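Yersinopine dehydrogenase (Yersinia pestis, PDB 6C4M) catalyses the NADPH-dependent reductive condensation of pyruvate with an amino acid intermediate, the last step in making the metallophore yersinopine. Local coordinates at residues Gln271-Pro276 with Ala387-Asp392. Residues are numbered along the deposited sequence; the frame is centred on the assembly and turned at random.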
# COMPACT_ATOMS: atom_id res chain seq x y z
N GLN A 271 -1.50 1.59 21.61
CA GLN A 271 -0.97 0.41 22.30
C GLN A 271 0.55 0.39 22.26
O GLN A 271 1.20 0.07 23.27
CB GLN A 271 -1.54 -0.87 21.67
CG GLN A 271 -1.16 -2.15 22.42
CD GLN A 271 -1.93 -3.36 21.93
OE1 GLN A 271 -3.16 -3.38 21.98
NE2 GLN A 271 -1.21 -4.34 21.41
N ALA A 272 1.15 0.72 21.11
CA ALA A 272 2.61 0.80 21.03
C ALA A 272 3.14 1.90 21.94
O ALA A 272 4.20 1.76 22.56
CB ALA A 272 3.04 1.08 19.58
N LEU A 273 2.40 2.98 22.03
CA LEU A 273 2.83 4.12 22.83
C LEU A 273 2.86 3.77 24.31
O LEU A 273 3.81 4.11 25.02
CB LEU A 273 1.89 5.29 22.56
CG LEU A 273 1.85 6.40 23.60
CD1 LEU A 273 3.18 7.14 23.54
CD2 LEU A 273 0.69 7.32 23.28
N PHE A 274 1.82 3.10 24.78
CA PHE A 274 1.63 2.88 26.21
C PHE A 274 2.16 1.54 26.71
O PHE A 274 2.17 1.33 27.93
CB PHE A 274 0.16 3.01 26.57
CG PHE A 274 -0.35 4.42 26.60
CD1 PHE A 274 0.19 5.36 27.50
CD2 PHE A 274 -1.36 4.82 25.76
CE1 PHE A 274 -0.29 6.69 27.53
CE2 PHE A 274 -1.84 6.12 25.78
CZ PHE A 274 -1.31 7.06 26.69
N TYR A 275 2.57 0.63 25.81
CA TYR A 275 3.20 -0.65 26.16
C TYR A 275 4.60 -0.63 25.56
O TYR A 275 4.86 -1.25 24.52
CB TYR A 275 2.39 -1.83 25.63
CG TYR A 275 1.10 -2.05 26.37
CD1 TYR A 275 -0.05 -1.38 26.00
CD2 TYR A 275 1.05 -2.92 27.48
CE1 TYR A 275 -1.25 -1.59 26.70
CE2 TYR A 275 -0.13 -3.10 28.19
CZ TYR A 275 -1.28 -2.45 27.78
OH TYR A 275 -2.46 -2.62 28.46
N PRO A 276 5.54 0.07 26.20
CA PRO A 276 6.82 0.36 25.54
C PRO A 276 7.63 -0.85 25.18
O PRO A 276 8.63 -0.71 24.47
CB PRO A 276 7.57 1.20 26.57
CG PRO A 276 6.96 0.84 27.86
CD PRO A 276 5.51 0.58 27.57
N ALA A 387 7.01 6.79 18.80
CA ALA A 387 7.69 6.93 20.07
C ALA A 387 6.78 6.45 21.20
O ALA A 387 5.56 6.54 21.11
CB ALA A 387 8.10 8.40 20.29
N THR A 388 7.40 5.95 22.26
CA THR A 388 6.68 5.40 23.40
C THR A 388 6.79 6.31 24.62
O THR A 388 7.64 7.21 24.69
CB THR A 388 7.22 4.01 23.78
OG1 THR A 388 8.54 4.13 24.35
CG2 THR A 388 7.29 3.09 22.57
N VAL A 389 5.93 6.04 25.60
CA VAL A 389 6.09 6.66 26.91
C VAL A 389 7.50 6.37 27.41
O VAL A 389 8.10 5.34 27.06
CB VAL A 389 5.06 6.15 27.93
CG1 VAL A 389 3.68 6.63 27.56
CG2 VAL A 389 5.12 4.60 28.05
N TYR A 390 8.01 7.25 28.27
CA TYR A 390 9.38 7.15 28.76
C TYR A 390 9.45 7.81 30.13
O TYR A 390 8.60 8.64 30.48
CB TYR A 390 10.35 7.82 27.78
CG TYR A 390 10.16 9.32 27.65
CD1 TYR A 390 10.81 10.20 28.52
CD2 TYR A 390 9.33 9.86 26.68
CE1 TYR A 390 10.65 11.58 28.41
CE2 TYR A 390 9.16 11.25 26.56
CZ TYR A 390 9.82 12.11 27.43
OH TYR A 390 9.67 13.48 27.36
N GLN A 391 10.48 7.45 30.88
CA GLN A 391 10.73 8.06 32.19
C GLN A 391 11.81 9.14 32.10
O GLN A 391 12.76 9.03 31.33
CB GLN A 391 11.14 6.99 33.20
CG GLN A 391 9.97 6.22 33.72
CD GLN A 391 10.39 5.07 34.60
OE1 GLN A 391 11.05 4.12 34.15
NE2 GLN A 391 10.02 5.13 35.86
N ASP A 392 11.65 10.18 32.91
CA ASP A 392 12.65 11.25 32.94
C ASP A 392 13.67 10.95 34.05
O ASP A 392 13.68 9.86 34.63
CB ASP A 392 11.99 12.62 33.08
CG ASP A 392 11.22 12.82 34.38
OD1 ASP A 392 11.43 12.06 35.35
OD2 ASP A 392 10.40 13.76 34.41
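Val-389 gives its backbone N-H to the carbonyl oxygen of Leu-273, in the last turn of helix 267-274. The bond is 2.9 Å from Val-389 N to Leu-273 O and almost straight, 175° at the hydrogen, with the donor tilted 16° from the carbonyl plane. The same oxygen is packed by carbon: Val-389 CG2 lies 3.3 Å from Leu-273 O, and Thr-388 CA also touches it. One carbonyl of the helix end is thus turned over to segment 387-392, while Gln-271 O still receives the N-H of Tyr-275, where helical geometry stops.

The bond is flanked by apolar side chains and by the carbonyls of Ala-272 and Ala-387. The two methyls of Val-389 divide the work: CG1, anti to its own carbonyl carbon (chi1 -68°), reaches the Phe-274 ring at CD1, 3.7 Å away, in an oblique approach, whereas CG2 meets the Pro-276 ring, 4.1 Å from its CD. Leu-273 CD1 comes within 3.5 Å of Ala-387 O. Its other methyl, CD2, lies 3.8 Å above one face of the Phe-274 ring, offset toward the rim. Thr-388 uses both branches: CG2 is 3.4 Å from Ala-272 O and OG1 lies beside Pro-276 CB.

Further out, helix 425-445 supplies Phe-434, Ala-437, Leu-438 and Phe-441 against Phe-274, and Phe-441 touches Val-389 as well. Trp-397 packs on Val-389 from strand 397-398, the antiparallel partner of strand 390-391. The Ala-387 side chain is about 11 Å from that of His-260, the inferred proton donor/acceptor.

The contact therefore joins a helix C-terminus to the lead-in of a two-stranded hairpin: the single near-straight bond from Val-389 N to Leu-273 O supplies the directional link, and Val-389, Phe-274 and Pro-276 add apolar contact.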